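EIAV protease (PDB 1FMB) is a dimeric retroviral aspartic protease that probably cleaves the viral polyprotein into its mature proteins. Local coordinates at residues 7-11 with 21-25; 32-38 with 82-88; 71-76 with 96-100. The protein carries 1 engineered substitution. One frame throughout, in Å; residues are numbered along the deposited sequence.

Contact 1. Residues 7-11 with 21-25; sequences KRPTT and NVLLD. With HYB ([2-(2-methyl-propane-2-sulfonylmethyl)-3-naphthalen-1-yl-propionyl-valinyl]-phenylalaninol), chain B.
Residues 7-11 enter as an extended loop and become strand at Thr10 and Thr11, while 21-24 is the returning strand of the same beta hairpin. The pairing is antiparallel but strongly skewed: the CA 8 to 11 and CA 21 to 24 directions lie 118° apart. Thr10 and Leu23 form a non-hydrogen-bonded pair (CA to CA 4.6 Å); Thr11 and Val22 form a hydrogen-bonded pair (CA to CA 5.6 Å), with Thr11 N to Val22 O at 3.1 Å and Val22 N to Thr11 O at 2.8 Å. Beyond the Thr10 pair, Leu24 N donates to Pro9 O at 2.9 Å and nearly straight (168°), so the ladder reaches back into the loop. Thr10 CA also approaches Val22 O at 3.2 Å in a CA-H...O contact.

This ladder leads into the active site of the retroviral aspartic protease dimer. Asp25 opens the Asp-Thr-Gly signature and meets Asp25 of the second subunit, while Leu24 O accepts from Thr26 OG1 of that subunit, the "fireman's grip". Asp25 (chi1 t) brings OD2 to 2.7 Å from inhibitor atom O14.

Among the side chains, Leu23 (t, p) sends CD1 to 4.0 Å from Pro9 CD and 4.1 Å from Arg8 CB. Leu24 (m, t) points its CA-to-CB bond toward 7-11, its CB 4.4 Å from Pro9 CB and its CD2 4.2 Å from Thr11 CG2. Arg8, extended from chi1 m, salt-bridges Asp29 of the second subunit; naphthalene carbon C13 of the inhibitor sits over one guanidinium face, 3.6 Å from Arg8 NE.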
loop_
_atom_site.group_PDB
_atom_site.type_symbol
_atom_site.label_atom_id
_atom_site.label_comp_id
_atom_site.label_asym_id
_atom_site.label_seq_id
_atom_site.Cartn_x
_atom_site.Cartn_y
_atom_site.Cartn_z
ATOM N N LYS A 7 -12.554 -4.892 2.654
ATOM C CA LYS A 7 -12.150 -4.092 3.831
ATOM C C LYS A 7 -10.641 -3.999 3.855
ATOM O O LYS A 7 -9.917 -4.683 3.071
ATOM C CB LYS A 7 -12.776 -4.678 5.095
ATOM C CG LYS A 7 -14.276 -4.297 5.049
ATOM C CD LYS A 7 -14.822 -4.410 6.461
ATOM C CE LYS A 7 -16.159 -3.695 6.586
ATOM N NZ LYS A 7 -16.877 -4.225 7.797
ATOM N N ARG A 8 -10.053 -3.074 4.668
ATOM C CA ARG A 8 -8.568 -3.060 4.605
ATOM C C ARG A 8 -8.104 -4.421 5.149
ATOM O O ARG A 8 -8.704 -4.875 6.152
ATOM C CB ARG A 8 -8.100 -1.974 5.590
ATOM C CG ARG A 8 -8.600 -0.580 5.195
ATOM C CD ARG A 8 -7.933 0.525 6.018
ATOM N NE ARG A 8 -8.455 1.832 5.662
ATOM C CZ ARG A 8 -9.152 2.687 6.388
ATOM N NH1 ARG A 8 -9.491 2.282 7.629
ATOM N NH2 ARG A 8 -9.471 3.866 5.886
ATOM N N PRO A 9 -7.077 -4.992 4.584
ATOM C CA PRO A 9 -6.579 -6.312 5.009
ATOM C C PRO A 9 -5.690 -6.128 6.246
ATOM O O PRO A 9 -4.501 -5.768 6.255
ATOM C CB PRO A 9 -5.807 -6.761 3.756
ATOM C CG PRO A 9 -5.395 -5.511 3.065
ATOM C CD PRO A 9 -6.408 -4.437 3.371
ATOM N N THR A 10 -6.329 -6.394 7.398
ATOM C CA THR A 10 -5.643 -6.282 8.679
ATOM C C THR A 10 -5.579 -7.645 9.391
ATOM O O THR A 10 -6.476 -8.460 9.172
ATOM C CB THR A 10 -6.271 -5.283 9.665
ATOM O OG1 THR A 10 -7.671 -5.541 9.924
ATOM C CG2 THR A 10 -6.229 -3.867 9.088
ATOM N N THR A 11 -4.527 -7.758 10.220
ATOM C CA THR A 11 -4.435 -9.016 10.985
ATOM C C THR A 11 -3.711 -8.706 12.284
ATOM O O THR A 11 -3.103 -7.635 12.406
ATOM C CB THR A 11 -3.705 -10.147 10.254
ATOM O OG1 THR A 11 -4.071 -11.379 10.879
ATOM C CG2 THR A 11 -2.192 -10.011 10.262
ATOM N N ASN A 21 -2.567 -4.900 15.780
ATOM C CA ASN A 21 -3.357 -5.011 14.549
ATOM C C ASN A 21 -2.507 -4.253 13.502
ATOM O O ASN A 21 -2.085 -3.139 13.828
ATOM C CB ASN A 21 -4.701 -4.302 14.559
ATOM C CG ASN A 21 -5.720 -4.889 13.580
ATOM O OD1 ASN A 21 -6.205 -6.041 13.630
ATOM N ND2 ASN A 21 -6.091 -4.016 12.635
ATOM N N VAL A 22 -2.218 -4.935 12.415
ATOM C CA VAL A 22 -1.336 -4.371 11.382
ATOM C C VAL A 22 -1.955 -4.383 9.995
ATOM O O VAL A 22 -2.783 -5.260 9.794
ATOM C CB VAL A 22 -0.005 -5.140 11.290
ATOM C CG1 VAL A 22 0.658 -5.147 12.674
ATOM C CG2 VAL A 22 -0.036 -6.574 10.871
ATOM N N LEU A 23 -1.574 -3.492 9.092
ATOM C CA LEU A 23 -2.148 -3.436 7.761
ATOM C C LEU A 23 -1.226 -4.266 6.883
ATOM O O LEU A 23 0.008 -4.054 6.986
ATOM C CB LEU A 23 -2.171 -1.973 7.306
ATOM C CG LEU A 23 -2.548 -1.761 5.830
ATOM C CD1 LEU A 23 -3.977 -2.191 5.567
ATOM C CD2 LEU A 23 -2.420 -0.290 5.438
ATOM N N LEU A 24 -1.695 -5.157 6.025
ATOM C CA LEU A 24 -0.876 -5.966 5.107
ATOM C C LEU A 24 -0.854 -5.152 3.790
ATOM O O LEU A 24 -1.874 -4.978 3.102
ATOM C CB LEU A 24 -1.572 -7.302 4.835
ATOM C CG LEU A 24 -1.870 -7.997 6.203
ATOM C CD1 LEU A 24 -2.608 -9.311 5.958
ATOM C CD2 LEU A 24 -0.557 -8.202 6.881
ATOM N N ASP A 25 0.300 -4.599 3.528
ATOM C CA ASP A 25 0.434 -3.620 2.447
ATOM C C ASP A 25 1.413 -3.922 1.329
ATOM O O ASP A 25 2.636 -3.776 1.451
ATOM C CB ASP A 25 0.813 -2.296 3.160
ATOM C CG ASP A 25 0.817 -1.044 2.278
ATOM O OD1 ASP A 25 0.485 -1.198 1.076
ATOM O OD2 ASP A 25 1.265 -0.042 2.851
HETATM S S1 HYB B . -7.439 8.179 2.210
HETATM O O2 HYB B . -7.102 9.198 3.165
HETATM O O3 HYB B . -6.802 8.206 0.933
HETATM C C4 HYB B . -5.380 7.327 8.323
HETATM C C5 HYB B . -5.238 8.092 7.206
HETATM C C6 HYB B . -5.252 7.475 5.892
HETATM C C7 HYB B . -5.410 6.140 5.771
HETATM C C8 HYB B . -5.556 5.267 6.980
HETATM C C9 HYB B . -5.545 5.903 8.228
HETATM C C10 HYB B . -5.703 5.127 9.427
HETATM C C11 HYB B . -5.847 3.767 9.338
HETATM C C12 HYB B . -5.849 3.120 8.071
HETATM C C13 HYB B . -5.707 3.877 6.905
HETATM O O14 HYB B . -0.651 1.756 2.343
HETATM C C15 HYB B . 0.425 2.711 2.022
HETATM N N16 HYB B . -1.323 4.394 1.905
HETATM C C17 HYB B . -0.064 4.070 2.597
HETATM C C18 HYB B . -0.365 3.979 4.112
HETATM C C19 HYB B . -0.575 5.244 4.919
HETATM C C20 HYB B . -1.838 5.774 5.205
HETATM C C21 HYB B . -2.023 6.911 6.001
HETATM C C22 HYB B . -0.896 7.554 6.527
HETATM C C23 HYB B . 0.372 7.033 6.278
HETATM C C24 HYB B . 0.535 5.896 5.482
HETATM N N25 HYB B . -3.785 6.184 1.689
HETATM C C26 HYB B . -2.961 5.658 0.570
HETATM C C27 HYB B . -1.518 5.567 1.198
HETATM O O28 HYB B . -0.626 6.386 1.043
HETATM C C29 HYB B . -3.009 6.523 -0.714
HETATM C C30 HYB B . -1.887 6.136 -1.692
HETATM C C31 HYB B . -4.420 6.340 -1.319
HETATM C C32 HYB B . -5.007 5.693 2.034
HETATM O O33 HYB B . -5.537 4.734 1.461
HETATM C C34 HYB B . -5.662 6.357 3.264
HETATM C C35 HYB B . -5.413 5.374 4.437
HETATM C C36 HYB B . -7.187 6.631 3.061
HETATM C C37 HYB B . -9.675 7.251 0.795
HETATM C C38 HYB B . -9.248 8.274 1.878
HETATM C C39 HYB B . -9.480 9.684 1.282
HETATM C C40 HYB B . -10.041 8.097 3.196
#

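Contact 2. Residues 32-38 with 82-88; sequences VLTTAHY and VADIPVT. With HYB ([2-(2-methyl-propane-2-sulfonylmethyl)-3-naphthalen-1-yl-propionyl-valinyl]-phenylalaninol), chain B.
Strand 32-34 runs parallel to strand end 82-83, with Leu33 opposite Val82 (CA to CA 4.8 Å) and Thr34 opposite Ala83 (5.2 Å). Ala83 N bonds Leu33 O at 3.0 Å and Thr35 N bonds Ala83 O at 3.2 Å. An inverse gamma turn centred on Asp84 then starts a loop that curls round the strand, bringing Thr88 CA to 4.6 Å from Leu33 CA. Into its hollow projects Thr34: CG2 lies 4.1 Å from Ile85 CG1 and 3.7 Å from Thr88 OG1. Its chi1 of 68° (p) leaves OG1 to accept from His37 N at 3.2 Å as the N-cap of helix 35-40. A strand threaded between 82-83 and Thr88 is consistent with the psi-shaped motif of aspartic proteases. Val32 (t) fills a second hollow, CG1 being 3.9 Å from Ala83 CB and 3.7 Å from Ile85 CD1. Val82 fits between Leu33 and the first helical turn: CG2 meets Leu33 CD2 at 4.1 Å, CG1 meets Tyr38 CB at 3.9 Å and Thr35 CA at 3.8 Å. Thr88 OG1 accepts from Thr34 N (3.2 Å) and pairs with His37 ND1 (2.7 Å); Thr35 OG1 donates to Asp84 OD1 (2.8 Å). Pro86 CD makes an unusually short approach to inhibitor ring atom C22 (3.1 Å).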
loop_
_atom_site.group_PDB
_atom_site.type_symbol
_atom_site.label_atom_id
_atom_site.label_comp_id
_atom_site.label_asym_id
_atom_site.label_seq_id
_atom_site.Cartn_x
_atom_site.Cartn_y
_atom_site.Cartn_z
ATOM N N VAL A 32 6.775 -0.695 8.748
ATOM C CA VAL A 32 6.926 0.432 9.659
ATOM C C VAL A 32 5.990 0.324 10.855
ATOM O O VAL A 32 4.793 0.105 10.781
ATOM C CB VAL A 32 6.496 1.711 8.881
ATOM C CG1 VAL A 32 6.841 2.966 9.728
ATOM C CG2 VAL A 32 7.321 1.809 7.587
ATOM N N LEU A 33 6.583 0.482 12.014
ATOM C CA LEU A 33 5.793 0.479 13.273
ATOM C C LEU A 33 5.552 1.970 13.571
ATOM O O LEU A 33 6.460 2.836 13.468
ATOM C CB LEU A 33 6.838 -0.117 14.188
ATOM C CG LEU A 33 6.614 -0.600 15.596
ATOM C CD1 LEU A 33 5.470 -1.625 15.570
ATOM C CD2 LEU A 33 7.940 -1.171 16.089
ATOM N N THR A 34 4.317 2.211 14.018
ATOM C CA THR A 34 4.011 3.599 14.437
ATOM C C THR A 34 4.750 3.827 15.755
ATOM O O THR A 34 5.077 2.933 16.546
ATOM C CB THR A 34 2.524 3.877 14.631
ATOM O OG1 THR A 34 1.990 3.152 15.787
ATOM C CG2 THR A 34 1.604 3.479 13.504
ATOM N N THR A 35 5.137 5.062 16.063
ATOM C CA THR A 35 5.814 5.345 17.330
ATOM C C THR A 35 4.961 4.980 18.572
ATOM O O THR A 35 5.594 4.566 19.569
ATOM C CB THR A 35 6.029 6.871 17.362
ATOM O OG1 THR A 35 6.776 7.242 16.189
ATOM C CG2 THR A 35 6.750 7.259 18.648
ATOM N N ALA A 36 3.652 5.132 18.524
ATOM C CA ALA A 36 2.708 4.843 19.601
ATOM C C ALA A 36 2.802 3.330 19.840
ATOM O O ALA A 36 2.878 2.949 21.004
ATOM C CB ALA A 36 1.255 5.158 19.309
ATOM N N HIS A 37 2.890 2.499 18.785
ATOM C CA HIS A 37 3.042 1.059 18.976
ATOM C C HIS A 37 4.405 0.696 19.565
ATOM O O HIS A 37 4.457 -0.168 20.447
ATOM C CB HIS A 37 2.804 0.289 17.670
ATOM C CG HIS A 37 1.347 0.152 17.384
ATOM N ND1 HIS A 37 0.854 -0.378 16.204
ATOM C CD2 HIS A 37 0.253 0.588 18.062
ATOM C CE1 HIS A 37 -0.459 -0.402 16.233
ATOM N NE2 HIS A 37 -0.871 0.189 17.354
ATOM N N TYR A 38 5.500 1.338 19.152
ATOM C CA TYR A 38 6.860 1.102 19.624
ATOM C C TYR A 38 6.887 1.370 21.130
ATOM O O TYR A 38 7.412 0.589 21.944
ATOM C CB TYR A 38 7.830 1.943 18.786
ATOM C CG TYR A 38 9.205 1.955 19.408
ATOM C CD1 TYR A 38 10.099 0.941 19.111
ATOM C CD2 TYR A 38 9.581 3.012 20.247
ATOM C CE1 TYR A 38 11.338 0.927 19.733
ATOM C CE2 TYR A 38 10.826 2.995 20.848
ATOM C CZ TYR A 38 11.695 1.973 20.568
ATOM O OH TYR A 38 12.947 1.893 21.133
ATOM N N VAL A 82 10.522 2.786 12.509
ATOM C CA VAL A 82 9.551 3.397 13.441
ATOM C C VAL A 82 9.273 4.834 12.950
ATOM O O VAL A 82 10.214 5.592 12.631
ATOM C CB VAL A 82 10.068 3.410 14.883
ATOM C CG1 VAL A 82 8.980 4.015 15.742
ATOM C CG2 VAL A 82 10.475 2.000 15.321
ATOM N N ALA A 83 8.024 5.249 12.796
ATOM C CA ALA A 83 7.741 6.616 12.307
ATOM C C ALA A 83 6.407 7.123 12.764
ATOM O O ALA A 83 5.528 6.325 13.167
ATOM C CB ALA A 83 7.857 6.618 10.759
ATOM N N ASP A 84 6.215 8.495 12.818
ATOM C CA ASP A 84 4.894 8.920 13.287
ATOM C C ASP A 84 3.859 8.830 12.168
ATOM O O ASP A 84 3.503 9.867 11.584
ATOM C CB ASP A 84 4.944 10.411 13.669
ATOM C CG ASP A 84 5.619 10.554 15.022
ATOM O OD1 ASP A 84 5.403 9.701 15.900
ATOM O OD2 ASP A 84 6.357 11.544 15.221
ATOM N N ILE A 85 3.405 7.640 11.844
ATOM C CA ILE A 85 2.413 7.397 10.816
ATOM C C ILE A 85 1.161 6.866 11.513
ATOM O O ILE A 85 1.246 6.471 12.660
ATOM C CB ILE A 85 2.927 6.509 9.681
ATOM C CG1 ILE A 85 3.367 5.113 10.145
ATOM C CG2 ILE A 85 4.137 7.224 9.073
ATOM C CD1 ILE A 85 3.420 4.099 8.994
ATOM N N PRO A 86 0.005 6.862 10.845
ATOM C CA PRO A 86 -1.247 6.498 11.479
ATOM C C PRO A 86 -1.438 5.027 11.734
ATOM O O PRO A 86 -2.327 4.718 12.517
ATOM C CB PRO A 86 -2.282 6.903 10.388
ATOM C CG PRO A 86 -1.524 7.923 9.623
ATOM C CD PRO A 86 -0.125 7.400 9.495
ATOM N N VAL A 87 -0.667 4.153 11.044
ATOM C CA VAL A 87 -0.988 2.723 11.311
ATOM C C VAL A 87 0.266 1.881 11.175
ATOM O O VAL A 87 1.198 2.379 10.524
ATOM C CB VAL A 87 -2.041 2.331 10.244
ATOM C CG1 VAL A 87 -1.502 2.511 8.824
ATOM C CG2 VAL A 87 -2.564 0.913 10.362
ATOM N N THR A 88 0.335 0.696 11.766
ATOM C CA THR A 88 1.577 -0.086 11.619
ATOM C C THR A 88 1.324 -0.964 10.382
ATOM O O THR A 88 0.226 -1.478 10.184
ATOM C CB THR A 88 1.713 -1.005 12.840
ATOM O OG1 THR A 88 2.227 -0.161 13.890
ATOM C CG2 THR A 88 2.707 -2.132 12.542
HETATM S S1 HYB B . -7.439 8.179 2.210
HETATM O O2 HYB B . -7.102 9.198 3.165
HETATM O O3 HYB B . -6.802 8.206 0.933
HETATM C C4 HYB B . -5.380 7.327 8.323
HETATM C C5 HYB B . -5.238 8.092 7.206
HETATM C C6 HYB B . -5.252 7.475 5.892
HETATM C C7 HYB B . -5.410 6.140 5.771
HETATM C C8 HYB B . -5.556 5.267 6.980
HETATM C C9 HYB B . -5.545 5.903 8.228
HETATM C C10 HYB B . -5.703 5.127 9.427
HETATM C C11 HYB B . -5.847 3.767 9.338
HETATM C C12 HYB B . -5.849 3.120 8.071
HETATM C C13 HYB B . -5.707 3.877 6.905
HETATM O O14 HYB B . -0.651 1.756 2.343
HETATM C C15 HYB B . 0.425 2.711 2.022
HETATM N N16 HYB B . -1.323 4.394 1.905
HETATM C C17 HYB B . -0.064 4.070 2.597
HETATM C C18 HYB B . -0.365 3.979 4.112
HETATM C C19 HYB B . -0.575 5.244 4.919
HETATM C C20 HYB B . -1.838 5.774 5.205
HETATM C C21 HYB B . -2.023 6.911 6.001
HETATM C C22 HYB B . -0.896 7.554 6.527
HETATM C C23 HYB B . 0.372 7.033 6.278
HETATM C C24 HYB B . 0.535 5.896 5.482
HETATM N N25 HYB B . -3.785 6.184 1.689
HETATM C C26 HYB B . -2.961 5.658 0.570
HETATM C C27 HYB B . -1.518 5.567 1.198
HETATM O O28 HYB B . -0.626 6.386 1.043
HETATM C C29 HYB B . -3.009 6.523 -0.714
HETATM C C30 HYB B . -1.887 6.136 -1.692
HETATM C C31 HYB B . -4.420 6.340 -1.319
HETATM C C32 HYB B . -5.007 5.693 2.034
HETATM O O33 HYB B . -5.537 4.734 1.461
HETATM C C34 HYB B . -5.662 6.357 3.264
HETATM C C35 HYB B . -5.413 5.374 4.437
HETATM C C36 HYB B . -7.187 6.631 3.061
HETATM C C37 HYB B . -9.675 7.251 0.795
HETATM C C38 HYB B . -9.248 8.274 1.878
HETATM C C39 HYB B . -9.480 9.684 1.282
HETATM C C40 HYB B . -10.041 8.097 3.196
#

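Contact 3. Residues 71-76 with 96-100; sequences KKGRHI and QDLGA
Leu98 (m, t) reaches against the hairpin with CD2, which lies 3.7 Å from Ile76 CD1, 3.7 Å from Arg74 CD and 4.1 Å from Lys71 CB, so that one methyl meets carbons of all three residues. Ile76 CD1 also approaches Asp97 CB at 4.0 Å, carrying the apolar contact on to the end of the helix.

The 71-76 backbone is shaped by a type I' turn: Lys72 (50°/39°) and Gly73 (58°/15°) both have positive phi, Arg74 N bonds Lys71 O at 2.7 Å, and the reverse bond, Lys71 N to Arg74 O at 3.4 Å, is weak. The nearest CA pairs across the contact, Arg74 with Leu98 at 7.4 Å and Ile76 with Asp97 at 7.7 Å, are too far apart for strand pairing; side chains bridge the gap.

Two cations reach the carbonyls at the helix end. Lys72 NZ donates to Leu98 O at 2.8 Å and also to Leu104 O of the second subunit. The one hydrogen on Arg74 NE is shared between Asp97 O (weak, 3.3 Å, 137°) and a water that accepts from Arg74 NE at 2.9 Å and donates to Asp97 O at 2.6 Å. The Arg74 guanidinium lays one face over Leu98 O and Gly99 N. An ideal CB on Gly99 would lie 3.4 Å from Lys72 NZ and 3.6 Å from Arg74 NH2, and would jam against Leu98 O.

Phi 85° at Gly99 and two bonds back into the last turn, one being Gly99 N to Gln96 O at 3.0 Å, make the end of C-terminal helix 92-97 a Schellman motif, docked against the type I' hairpin linking strands 58-71 and 74-83.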
loop_
_atom_site.group_PDB
_atom_site.type_symbol
_atom_site.label_atom_id
_atom_site.label_comp_id
_atom_site.label_asym_id
_atom_site.label_seq_id
_atom_site.Cartn_x
_atom_site.Cartn_y
_atom_site.Cartn_z
ATOM N N LYS A 71 3.783 -15.135 13.870
ATOM C CA LYS A 71 2.516 -15.273 13.131
ATOM C C LYS A 71 2.611 -16.541 12.265
ATOM O O LYS A 71 3.688 -16.847 11.755
ATOM C CB LYS A 71 2.301 -14.122 12.134
ATOM C CG LYS A 71 1.007 -14.096 11.361
ATOM C CD LYS A 71 -0.226 -13.872 12.211
ATOM C CE LYS A 71 -1.525 -13.832 11.411
ATOM N NZ LYS A 71 -2.660 -13.614 12.362
ATOM N N LYS A 72 1.448 -17.145 12.030
ATOM C CA LYS A 72 1.418 -18.340 11.167
ATOM C C LYS A 72 2.482 -19.325 11.660
ATOM O O LYS A 72 3.212 -19.938 10.878
ATOM C CB LYS A 72 1.851 -17.885 9.776
ATOM C CG LYS A 72 0.870 -17.652 8.668
ATOM C CD LYS A 72 1.709 -17.518 7.392
ATOM C CE LYS A 72 1.170 -18.489 6.336
ATOM N NZ LYS A 72 1.674 -18.249 4.952
ATOM N N GLY A 73 2.655 -19.462 12.969
ATOM C CA GLY A 73 3.670 -20.334 13.527
ATOM C C GLY A 73 5.084 -19.997 13.079
ATOM O O GLY A 73 5.927 -20.884 13.235
ATOM N N ARG A 74 5.383 -18.832 12.502
ATOM C CA ARG A 74 6.728 -18.483 12.096
ATOM C C ARG A 74 7.323 -17.569 13.168
ATOM O O ARG A 74 6.646 -16.965 14.001
ATOM C CB ARG A 74 6.827 -17.758 10.762
ATOM C CG ARG A 74 6.572 -18.708 9.587
ATOM C CD ARG A 74 5.763 -17.971 8.528
ATOM N NE ARG A 74 6.370 -18.248 7.223
ATOM C CZ ARG A 74 5.809 -19.101 6.380
ATOM N NH1 ARG A 74 4.583 -19.507 6.662
ATOM N NH2 ARG A 74 6.459 -19.446 5.280
ATOM N N HIS A 75 8.642 -17.507 13.157
ATOM C CA HIS A 75 9.343 -16.667 14.141
ATOM C C HIS A 75 10.282 -15.792 13.326
ATOM O O HIS A 75 11.293 -16.362 12.892
ATOM C CB HIS A 75 10.162 -17.625 15.009
ATOM C CG HIS A 75 10.515 -16.957 16.292
ATOM N ND1 HIS A 75 9.715 -17.109 17.406
ATOM C CD2 HIS A 75 11.550 -16.155 16.630
ATOM C CE1 HIS A 75 10.258 -16.413 18.398
ATOM N NE2 HIS A 75 11.368 -15.834 17.959
ATOM N N ILE A 76 9.947 -14.535 13.045
ATOM C CA ILE A 76 10.855 -13.758 12.203
ATOM C C ILE A 76 11.615 -12.734 13.037
ATOM O O ILE A 76 10.998 -12.042 13.838
ATOM C CB ILE A 76 9.991 -13.090 11.131
ATOM C CG1 ILE A 76 9.608 -14.170 10.106
ATOM C CG2 ILE A 76 10.688 -11.954 10.419
ATOM C CD1 ILE A 76 8.160 -13.989 9.720
ATOM N N GLN A 96 6.858 -11.264 2.303
ATOM C CA GLN A 96 7.618 -12.275 1.575
ATOM C C GLN A 96 8.043 -13.355 2.566
ATOM O O GLN A 96 7.902 -14.582 2.340
ATOM C CB GLN A 96 8.829 -11.647 0.885
ATOM C CG GLN A 96 9.629 -12.597 0.016
ATOM C CD GLN A 96 10.833 -11.963 -0.669
ATOM O OE1 GLN A 96 11.017 -10.751 -0.612
ATOM N NE2 GLN A 96 11.670 -12.778 -1.307
ATOM N N ASP A 97 8.513 -12.914 3.719
ATOM C CA ASP A 97 8.921 -13.835 4.787
ATOM C C ASP A 97 7.747 -14.721 5.215
ATOM O O ASP A 97 7.926 -15.916 5.431
ATOM C CB ASP A 97 9.401 -13.120 6.060
ATOM C CG ASP A 97 10.780 -12.527 5.829
ATOM O OD1 ASP A 97 11.488 -13.128 4.992
ATOM O OD2 ASP A 97 11.163 -11.490 6.413
ATOM N N LEU A 98 6.549 -14.187 5.381
ATOM C CA LEU A 98 5.387 -14.904 5.782
ATOM C C LEU A 98 4.801 -15.722 4.621
ATOM O O LEU A 98 3.859 -16.477 4.922
ATOM C CB LEU A 98 4.217 -14.060 6.338
ATOM C CG LEU A 98 4.569 -13.375 7.670
ATOM C CD1 LEU A 98 3.553 -12.316 8.058
ATOM C CD2 LEU A 98 4.651 -14.413 8.783
ATOM N N GLY A 99 5.243 -15.622 3.388
ATOM C CA GLY A 99 4.625 -16.423 2.339
ATOM C C GLY A 99 3.392 -15.764 1.771
ATOM O O GLY A 99 2.632 -16.443 1.098
ATOM N N ALA A 100 3.104 -14.474 1.975
ATOM C CA ALA A 100 1.896 -13.847 1.448
ATOM C C ALA A 100 2.003 -13.695 -0.067
ATOM O O ALA A 100 3.094 -13.638 -0.600
ATOM C CB ALA A 100 1.731 -12.404 1.959
HETATM O O HOH W 1 9.140 -17.395 7.149
#

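Contact 2 is the buried one, contact 1 is partly buried, and contact 3 lies at the surface. All three reach the same sheet. Contacts 1 and 2 both touch the inhibitor and join directly: Leu23 N lies 2.9 Å from Thr88 O, a probable hydrogen bond, and Val22 CG1 packs 3.6 Å from Thr88 CG2. Contacts 2 and 3 share strand 74-83 but use its two ends, with centres about 20 Å apart. Thr11 OG1 to Lys71 NZ, 3.0 Å, probably ties contact 1 to contact 3, and both of these reach the second subunit. Antiparallel ladder bonds dominate contact 1; contact 2 combines parallel ladder bonds, threonine hydroxyl bonds and apolar packing; contact 3 is Leu98 packing edged by cation-to-carbonyl bonds.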